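Local coordinates for uncharacterized protein (Desulfovibrio desulfuricans subsp. desulfuricans str. G20, PDB 2Q30) that is of unknown function but adopts the double-stranded beta-helix barrel of small RmlC-like cupin proteins, at residues F17-F22 against T39-Q44; V23-H28 against I35-F40. All coordinates share one frame; numbering follows the deposited sequence. Where two conformers were deposited one is given.

In the fold
From the N terminus, the chain passes through strand 7-10 and a loop whose last part, 17-22, runs straight into strand 23-29. That strand turns back into strand 34-40, and interaction 2 pairs the two as an antiparallel hairpin. Interaction 1 encloses this hairpin in sequence: 17-22 precedes it, 39-44 follows it, so the two contacts nest, with interaction 2 inside and Thr-39 and Phe-40 shared. Their centres lie about 12 Å apart and they touch directly, Phe-22 against Phe-38 and Asp-18 against Val-23. Together they tie the N-terminal loop to strand 23-29, one of the two edge strands of the five-stranded sheet within this chain, to strand 34-40, and to the turn leading into strand 45-49.

Interaction 1: F17-F22 against T39-Q44; sequences FDDQRF and TFKAGQ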
ATOM      1  N   PHE A  17      -0.521  -6.489 -18.511  1.00 31.46           N
ATOM      2  CA  PHE A  17      -1.739  -5.870 -19.026  1.00 33.33           C
ATOM      3  C   PHE A  17      -2.562  -6.906 -19.759  1.00 33.86           C
ATOM      4  O   PHE A  17      -2.058  -7.948 -20.159  1.00 31.99           O
ATOM      5  CB  PHE A  17      -1.430  -4.734 -19.995  1.00 33.91           C
ATOM      6  CG  PHE A  17      -0.744  -3.569 -19.368  1.00 33.99           C
ATOM      7  CD1 PHE A  17      -1.427  -2.749 -18.461  1.00 33.48           C
ATOM      8  CD2 PHE A  17       0.563  -3.235 -19.725  1.00 35.19           C
ATOM      9  CE1 PHE A  17      -0.793  -1.644 -17.885  1.00 31.75           C
ATOM     10  CE2 PHE A  17       1.188  -2.129 -19.162  1.00 35.87           C
ATOM     11  CZ  PHE A  17       0.515  -1.338 -18.239  1.00 35.38           C
ATOM     12  N   ASP A  18      -3.843  -6.599 -19.912  1.00 34.65           N
ATOM     13  CA  ASP A  18      -4.786  -7.387 -20.716  1.00 34.73           C
ATOM     14  C   ASP A  18      -5.617  -6.306 -21.414  1.00 34.89           C
ATOM     15  O   ASP A  18      -6.206  -5.466 -20.731  1.00 33.61           O
ATOM     16  CB  ASP A  18      -5.575  -8.305 -19.784  1.00 34.60           C
ATOM     17  CG  ASP A  18      -6.648  -9.161 -20.490  1.00 38.73           C
ATOM     18  OD1 ASP A  18      -7.348  -8.708 -21.419  1.00 39.57           O
ATOM     19  OD2 ASP A  18      -6.821 -10.304 -20.036  1.00 47.00           O
ATOM     20  N   ASP A  19      -5.646  -6.297 -22.748  1.00 33.46           N
ATOM     21  CA  ASP A  19      -6.407  -5.255 -23.480  1.00 36.58           C
ATOM     22  C   ASP A  19      -7.926  -5.358 -23.388  1.00 36.63           C
ATOM     23  O   ASP A  19      -8.597  -4.369 -23.708  1.00 36.35           O
ATOM     24  CB  ASP A  19      -5.965  -5.127 -24.971  1.00 38.08           C
ATOM     25  CG  ASP A  19      -4.624  -4.324 -25.159  1.00 43.27           C
ATOM     26  OD1 ASP A  19      -4.053  -3.732 -24.214  1.00 54.02           O
ATOM     27  OD2 ASP A  19      -4.135  -4.271 -26.292  1.00 52.99           O
ATOM     28  N   GLN A  20      -8.457  -6.518 -22.973  1.00 36.81           N
ATOM     29  CA  GLN A  20      -9.916  -6.720 -22.877  0.50 37.39           C
ATOM     30  C   GLN A  20     -10.465  -6.359 -21.505  1.00 38.30           C
ATOM     31  O   GLN A  20     -11.631  -5.960 -21.390  1.00 39.63           O
ATOM     32  CB  GLN A  20     -10.336  -8.143 -23.287  0.50 37.07           C
ATOM     33  CG  GLN A  20     -10.314  -8.415 -24.797  0.50 37.52           C
ATOM     34  CD  GLN A  20      -8.916  -8.525 -25.376  0.50 38.27           C
ATOM     35  OE1 GLN A  20      -8.116  -9.352 -24.941  0.50 38.90           O
ATOM     36  NE2 GLN A  20      -8.619  -7.697 -26.374  0.50 35.38           N
ATOM     37  N   ARG A  21      -9.645  -6.484 -20.470  1.00 38.10           N
ATOM     38  CA  ARG A  21     -10.082  -6.148 -19.117  1.00 38.65           C
ATOM     39  C   ARG A  21      -8.892  -6.023 -18.180  1.00 36.60           C
ATOM     40  O   ARG A  21      -7.793  -6.444 -18.538  1.00 36.83           O
ATOM     41  CB  ARG A  21     -11.022  -7.245 -18.609  1.00 37.99           C
ATOM     42  CG  ARG A  21     -10.379  -8.651 -18.677  1.00 41.26           C
ATOM     43  CD  ARG A  21     -11.024  -9.584 -17.736  1.00 41.97           C
ATOM     44  NE  ARG A  21     -10.577  -9.280 -16.382  1.00 37.82           N
ATOM     45  CZ  ARG A  21     -10.949  -9.931 -15.287  1.00 47.74           C
ATOM     46  NH1 ARG A  21     -11.838 -10.927 -15.326  1.00 50.44           N
ATOM     47  NH2 ARG A  21     -10.433  -9.551 -14.123  1.00 41.58           N
ATOM     48  N   PHE A  22      -9.120  -5.486 -16.981  1.00 34.85           N
ATOM     49  CA  PHE A  22      -8.048  -5.375 -15.960  1.00 33.31           C
ATOM     50  C   PHE A  22      -7.461  -6.743 -15.556  1.00 33.50           C
ATOM     51  O   PHE A  22      -8.135  -7.780 -15.639  1.00 31.26           O
ATOM     52  CB  PHE A  22      -8.535  -4.656 -14.702  1.00 33.12           C
ATOM     53  CG  PHE A  22      -9.608  -5.401 -13.935  1.00 35.30           C
ATOM     54  CD1 PHE A  22      -9.269  -6.346 -12.962  1.00 37.53           C
ATOM     55  CD2 PHE A  22     -10.960  -5.161 -14.200  1.00 33.64           C
ATOM     56  CE1 PHE A  22     -10.268  -7.033 -12.245  1.00 35.80           C
ATOM     57  CE2 PHE A  22     -11.969  -5.851 -13.511  1.00 34.99           C
ATOM     58  CZ  PHE A  22     -11.628  -6.787 -12.531  1.00 36.08           C
ATOM     59  N   THR A  39      -4.008  -4.212 -12.418  1.00 31.22           N
ATOM     60  CA  THR A  39      -3.237  -3.483 -13.429  1.00 30.13           C
ATOM     61  C   THR A  39      -4.204  -3.176 -14.568  1.00 29.70           C
ATOM     62  O   THR A  39      -4.878  -4.072 -15.091  1.00 30.86           O
ATOM     63  CB  THR A  39      -2.034  -4.264 -13.926  1.00 28.55           C
ATOM     64  OG1 THR A  39      -1.279  -4.752 -12.789  1.00 31.28           O
ATOM     65  CG2 THR A  39      -1.167  -3.373 -14.821  1.00 27.53           C
ATOM     66  N   PHE A  40      -4.259  -1.904 -14.916  1.00 30.20           N
ATOM     67  CA  PHE A  40      -5.185  -1.392 -15.884  1.00 28.82           C
ATOM     68  C   PHE A  40      -4.489  -0.700 -17.018  1.00 29.82           C
ATOM     69  O   PHE A  40      -3.515   0.021 -16.803  1.00 29.31           O
ATOM     70  CB  PHE A  40      -6.034  -0.296 -15.229  1.00 30.09           C
ATOM     71  CG  PHE A  40      -6.724  -0.707 -13.968  1.00 27.75           C
ATOM     72  CD1 PHE A  40      -7.978  -1.279 -14.007  1.00 32.02           C
ATOM     73  CD2 PHE A  40      -6.129  -0.483 -12.723  1.00 32.94           C
ATOM     74  CE1 PHE A  40      -8.643  -1.637 -12.829  1.00 30.92           C
ATOM     75  CE2 PHE A  40      -6.790  -0.836 -11.545  1.00 30.86           C
ATOM     76  CZ  PHE A  40      -8.053  -1.406 -11.610  1.00 30.09           C
ATOM     77  N   LYS A  41      -5.014  -0.921 -18.220  1.00 30.00           N
ATOM     78  CA  LYS A  41      -4.698  -0.081 -19.361  1.00 32.63           C
ATOM     79  C   LYS A  41      -5.613   1.119 -19.157  1.00 32.12           C
ATOM     80  O   LYS A  41      -6.650   1.013 -18.474  1.00 29.98           O
ATOM     81  CB  LYS A  41      -5.003  -0.739 -20.711  1.00 33.77           C
ATOM     82  CG  LYS A  41      -4.081  -1.893 -21.123  1.00 37.59           C
ATOM     83  CD  LYS A  41      -2.602  -1.484 -21.293  1.00 48.56           C
ATOM     84  CE  LYS A  41      -2.298  -0.491 -22.412  1.00 53.07           C
ATOM     85  NZ  LYS A  41      -0.847  -0.049 -22.337  1.00 50.10           N
ATOM     86  N   ALA A  42      -5.207   2.260 -19.705  1.00 33.57           N
ATOM     87  CA  ALA A  42      -5.978   3.514 -19.624  1.00 32.94           C
ATOM     88  C   ALA A  42      -7.424   3.266 -20.065  1.00 32.93           C
ATOM     89  O   ALA A  42      -7.653   2.591 -21.071  1.00 32.42           O
ATOM     90  CB  ALA A  42      -5.325   4.610 -20.508  1.00 33.75           C
ATOM     91  N   GLY A  43      -8.379   3.745 -19.274  1.00 32.03           N
ATOM     92  CA  GLY A  43      -9.802   3.559 -19.559  1.00 32.95           C
ATOM     93  C   GLY A  43     -10.423   2.304 -18.981  1.00 32.58           C
ATOM     94  O   GLY A  43     -11.642   2.188 -18.981  1.00 33.07           O
ATOM     95  N   GLN A  44      -9.612   1.361 -18.490  1.00 31.99           N
ATOM     96  CA  GLN A  44     -10.154   0.147 -17.869  1.00 32.09           C
ATOM     97  C   GLN A  44     -10.582   0.476 -16.446  1.00 32.92           C
ATOM     98  O   GLN A  44     -10.159   1.496 -15.848  1.00 32.68           O
ATOM     99  CB  GLN A  44      -9.166  -1.002 -17.890  1.00 31.49           C
ATOM    100  CG  GLN A  44      -8.796  -1.444 -19.298  1.00 29.01           C
ATOM    101  CD  GLN A  44      -7.933  -2.703 -19.309  1.00 32.43           C
ATOM    102  OE1 GLN A  44      -7.121  -2.917 -18.417  1.00 28.90           O
ATOM    103  NE2 GLN A  44      -8.083  -3.517 -20.344  1.00 31.83           N
TER
HETATM  104  O   HOH W   1      -4.831  -4.512 -18.023  1.00 25.81           O
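The Gln-44 carboxamide joins loop 17-22 to 39-44 by one direct hydrogen bond and one water bridge. Extended beyond CG (chi2 -173°), the glutamine sends NE2 to the carbonyl O of Asp-18, 2.7 Å away along a nearly straight N-H...O line (164°) close to the amide plane. OE1 turns back to its own segment and takes Lys-41 N at 2.9 Å, the donor above the carbonyl plane. Water 1 accepts from Asp-18 N and lies within hydrogen-bonding distance of Gln-44 OE1 and Thr-39 O, competing acceptors for its protons. With both ends of the amide used, its rotation is fixed.

The loop keeps its own shape through an Asx turn, Asp-18 OD1 accepting from Gln-20 N through its anti lone pair. Arg-21 reaches forward and grips Phe-22 O side-on with NE and NH2, NH2 standing above the carbonyl plane.

At Phe-17, the Lys-41 chain, bent at chi2 and chi3, crosses the ring at about a right angle and lays CD over one face, 3.6 Å from the centroid, in a CH-pi contact. NZ follows over the same face, 4.3 Å from the centroid, a cation-pi interaction, and also forms a salt bridge with Asp-99. Phe-40 O sits at the ring's edge.

Apolar packing is carried by Phe-22, whose CB rests 3.5 Å from CD1 of Phe-40, the two side chains running alongside. The type II beta turn Lys-41 to Gln-44 carries the chain from strand 34-40 of one sheet to strand 45-49 of the other, at one end of the cupin double-stranded beta-helix.

Interaction 2: V23-H28 against I35-F40; sequences VMELVH and IVSFTF
The Phe-38 ring meets Met-24, a selenomethionine, obliquely: SE lies 4.8 Å from the ring centroid and 59° off its normal, a Met-aromatic contact in which the two side chains run side by side. CB, CG and SE of the extended Met-24 chain all approach the same ring atom, CE2. The imidazole of His-28 has the CD1 methyl of Ile-35 beside it, again obliquely, and its NE2 makes a weak hydrogen bond to Glu-56 of the second subunit.

On the face with Met-24 and Phe-38, Leu-26 brings CD1 to 3.5 Å from CG1 of Val-36, tighter than usual for two methyls.

Backbone bonds hold the strands antiparallel. Val-23 with Thr-39 and Glu-25 with Ser-37 are hydrogen-bonded pairs, each bonded both ways; the straightest link, 177° at the hydrogen, runs from Val-23 N to Thr-39 O. The register then slips by one: Val-27 N and His-28 N, at 2.8 and 3.0 Å, both donate to Ile-35 O, a classic beta bulge. Ile-35 N returns a bond to His-28 O, and Val-27 CB packs on Ile-35 CG2.

On the other face, two waters bridge the polar ends of Glu-25, Ser-37 and Thr-39. Water 2 accepts from Ser-37 OG and Thr-39 OG1 and donates to Glu-25 OE2 and Val-23 O. Water 3 donates to OE2 and to Thr-39 OG1.

The chemistry thus implies a hairpin with an apolar face of Met-24, Leu-26, Val-36 and Phe-38, and on its other face a hydrated carboxylate whose two water donors would favour the charged form of Glu-25.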
ATOM      1  N   VAL A  23      -6.220  -6.718 -15.100  1.00 31.82           N
ATOM      2  CA  VAL A  23      -5.509  -7.897 -14.626  1.00 32.83           C
ATOM      3  C   VAL A  23      -5.483  -7.810 -13.104  1.00 34.77           C
ATOM      4  O   VAL A  23      -5.095  -6.777 -12.548  1.00 34.20           O
ATOM      5  CB  VAL A  23      -4.038  -7.967 -15.137  1.00 33.82           C
ATOM      6  CG1 VAL A  23      -3.254  -9.072 -14.420  1.00 30.51           C
ATOM      7  CG2 VAL A  23      -3.981  -8.204 -16.660  1.00 28.74           C
HETATM    8  N   MSE A  24      -5.853  -8.907 -12.458  1.00 35.32           N
HETATM    9  CA  MSE A  24      -5.870  -9.057 -10.999  1.00 36.88           C
HETATM   10  C   MSE A  24      -4.831 -10.084 -10.638  1.00 33.95           C
HETATM   11  O   MSE A  24      -4.861 -11.170 -11.189  1.00 31.95           O
HETATM   12  CB  MSE A  24      -7.240  -9.554 -10.539  1.00 37.10           C
HETATM   13  CG  MSE A  24      -7.300 -10.061  -9.086  1.00 42.33           C
HETATM   14 SE   MSE A  24      -9.130 -10.351  -8.541  0.75 48.55          SE
HETATM   15  CE  MSE A  24      -8.820 -11.652  -7.109  1.00 48.51           C
ATOM     16  N   GLU A  25      -3.944  -9.769  -9.697  1.00 33.07           N
ATOM     17  CA  GLU A  25      -2.892 -10.722  -9.269  1.00 33.31           C
ATOM     18  C   GLU A  25      -2.823 -10.792  -7.756  1.00 32.50           C
ATOM     19  O   GLU A  25      -2.756  -9.773  -7.107  1.00 30.68           O
ATOM     20  CB  GLU A  25      -1.523 -10.332  -9.847  1.00 32.99           C
ATOM     21  CG  GLU A  25      -1.436 -10.426 -11.366  1.00 37.41           C
ATOM     22  CD  GLU A  25      -0.271  -9.637 -11.999  1.00 39.73           C
ATOM     23  OE1 GLU A  25       0.560 -10.254 -12.699  1.00 49.64           O
ATOM     24  OE2 GLU A  25      -0.215  -8.396 -11.835  1.00 41.74           O
ATOM     25  N   LEU A  26      -2.800 -12.003  -7.214  1.00 32.01           N
ATOM     26  CA  LEU A  26      -2.704 -12.220  -5.783  1.00 33.55           C
ATOM     27  C   LEU A  26      -1.269 -11.988  -5.376  1.00 32.64           C
ATOM     28  O   LEU A  26      -0.372 -12.583  -5.954  1.00 33.63           O
ATOM     29  CB  LEU A  26      -3.089 -13.651  -5.414  1.00 34.19           C
ATOM     30  CG  LEU A  26      -3.119 -13.990  -3.915  1.00 34.04           C
ATOM     31  CD1 LEU A  26      -4.099 -13.065  -3.148  1.00 34.39           C
ATOM     32  CD2 LEU A  26      -3.511 -15.438  -3.776  1.00 36.06           C
ATOM     33  N   VAL A  27      -1.062 -11.103  -4.408  1.00 30.45           N
ATOM     34  CA  VAL A  27       0.276 -10.786  -3.916  1.00 31.34           C
ATOM     35  C   VAL A  27       0.509 -11.620  -2.675  1.00 31.74           C
ATOM     36  O   VAL A  27       1.533 -12.275  -2.550  1.00 30.63           O
ATOM     37  CB  VAL A  27       0.442  -9.266  -3.682  1.00 29.93           C
ATOM     38  CG1 VAL A  27       1.798  -8.903  -3.024  1.00 31.93           C
ATOM     39  CG2 VAL A  27       0.248  -8.520  -5.029  1.00 28.95           C
ATOM     40  N   HIS A  28      -0.446 -11.590  -1.761  1.00 30.18           N
ATOM     41  CA  HIS A  28      -0.325 -12.305  -0.499  1.00 31.16           C
ATOM     42  C   HIS A  28      -1.707 -12.623   0.068  1.00 30.93           C
ATOM     43  O   HIS A  28      -2.677 -11.865  -0.138  1.00 30.41           O
ATOM     44  CB  HIS A  28       0.465 -11.419   0.472  1.00 29.18           C
ATOM     45  CG  HIS A  28       0.706 -12.024   1.812  1.00 30.79           C
ATOM     46  ND1 HIS A  28       1.731 -12.914   2.051  1.00 31.67           N
ATOM     47  CD2 HIS A  28       0.073 -11.849   2.991  1.00 29.31           C
ATOM     48  CE1 HIS A  28       1.721 -13.262   3.324  1.00 33.57           C
ATOM     49  NE2 HIS A  28       0.720 -12.636   3.915  1.00 34.47           N
ATOM     50  N   ILE A  35      -3.740  -9.347   0.009  1.00 29.78           N
ATOM     51  CA  ILE A  35      -3.116  -8.285  -0.730  1.00 29.15           C
ATOM     52  C   ILE A  35      -3.198  -8.697  -2.195  1.00 28.79           C
ATOM     53  O   ILE A  35      -2.675  -9.762  -2.571  1.00 29.53           O
ATOM     54  CB  ILE A  35      -1.654  -8.066  -0.297  1.00 28.84           C
ATOM     55  CG1 ILE A  35      -1.544  -7.872   1.212  1.00 31.20           C
ATOM     56  CG2 ILE A  35      -1.070  -6.856  -1.020  1.00 33.98           C
ATOM     57  CD1 ILE A  35      -0.075  -7.673   1.740  1.00 28.74           C
ATOM     58  N   VAL A  36      -3.843  -7.857  -3.007  1.00 28.44           N
ATOM     59  CA  VAL A  36      -4.003  -8.103  -4.438  0.50 29.82           C
ATOM     60  C   VAL A  36      -3.778  -6.829  -5.239  1.00 31.11           C
ATOM     61  O   VAL A  36      -4.113  -5.721  -4.783  1.00 30.88           O
ATOM     62  CB  VAL A  36      -5.418  -8.668  -4.753  0.50 30.58           C
ATOM     63  CG1 VAL A  36      -5.517 -10.098  -4.288  0.50 31.09           C
ATOM     64  CG2 VAL A  36      -6.515  -7.796  -4.123  0.50 28.30           C
ATOM     65  N   SER A  37      -3.203  -6.990  -6.423  1.00 31.36           N
ATOM     66  CA  SER A  37      -2.938  -5.884  -7.307  1.00 30.34           C
ATOM     67  C   SER A  37      -3.918  -5.945  -8.462  1.00 30.37           C
ATOM     68  O   SER A  37      -4.435  -7.022  -8.792  1.00 29.78           O
ATOM     69  CB  SER A  37      -1.506  -5.881  -7.825  1.00 32.00           C
ATOM     70  OG  SER A  37      -1.236  -6.970  -8.659  1.00 32.57           O
ATOM     71  N   PHE A  38      -4.170  -4.770  -9.039  1.00 30.14           N
ATOM     72  CA  PHE A  38      -5.009  -4.609 -10.237  1.00 29.54           C
ATOM     73  C   PHE A  38      -4.230  -3.726 -11.195  1.00 29.70           C
ATOM     74  O   PHE A  38      -3.764  -2.659 -10.797  1.00 29.05           O
ATOM     75  CB  PHE A  38      -6.353  -4.021  -9.900  1.00 31.78           C
ATOM     76  CG  PHE A  38      -7.186  -4.883  -9.002  1.00 31.47           C
ATOM     77  CD1 PHE A  38      -7.100  -4.768  -7.622  1.00 34.38           C
ATOM     78  CD2 PHE A  38      -8.097  -5.803  -9.541  1.00 31.85           C
ATOM     79  CE1 PHE A  38      -7.900  -5.571  -6.793  1.00 34.01           C
ATOM     80  CE2 PHE A  38      -8.876  -6.600  -8.730  1.00 34.44           C
ATOM     81  CZ  PHE A  38      -8.796  -6.481  -7.354  1.00 33.83           C
ATOM     82  N   THR A  39      -4.008  -4.212 -12.418  1.00 31.22           N
ATOM     83  CA  THR A  39      -3.237  -3.483 -13.429  1.00 30.13           C
ATOM     84  C   THR A  39      -4.204  -3.176 -14.568  1.00 29.70           C
ATOM     85  O   THR A  39      -4.878  -4.072 -15.091  1.00 30.86           O
ATOM     86  CB  THR A  39      -2.034  -4.264 -13.926  1.00 28.55           C
ATOM     87  OG1 THR A  39      -1.279  -4.752 -12.789  1.00 31.28           O
ATOM     88  CG2 THR A  39      -1.167  -3.373 -14.821  1.00 27.53           C
ATOM     89  N   PHE A  40      -4.259  -1.904 -14.916  1.00 30.20           N
ATOM     90  CA  PHE A  40      -5.185  -1.392 -15.884  1.00 28.82           C
ATOM     91  C   PHE A  40      -4.489  -0.700 -17.018  1.00 29.82           C
ATOM     92  O   PHE A  40      -3.515   0.021 -16.803  1.00 29.31           O
ATOM     93  CB  PHE A  40      -6.034  -0.296 -15.229  1.00 30.09           C
ATOM     94  CG  PHE A  40      -6.724  -0.707 -13.968  1.00 27.75           C
ATOM     95  CD1 PHE A  40      -7.978  -1.279 -14.007  1.00 32.02           C
ATOM     96  CD2 PHE A  40      -6.129  -0.483 -12.723  1.00 32.94           C
ATOM     97  CE1 PHE A  40      -8.643  -1.637 -12.829  1.00 30.92           C
ATOM     98  CE2 PHE A  40      -6.790  -0.836 -11.545  1.00 30.86           C
ATOM     99  CZ  PHE A  40      -8.053  -1.406 -11.610  1.00 30.09           C
TER
HETATM  100  O   HOH W   2      -2.180  -6.717 -11.198  1.00 27.10           O
HETATM  101  O   HOH W   3       1.005  -6.228 -13.083  1.00 23.45           O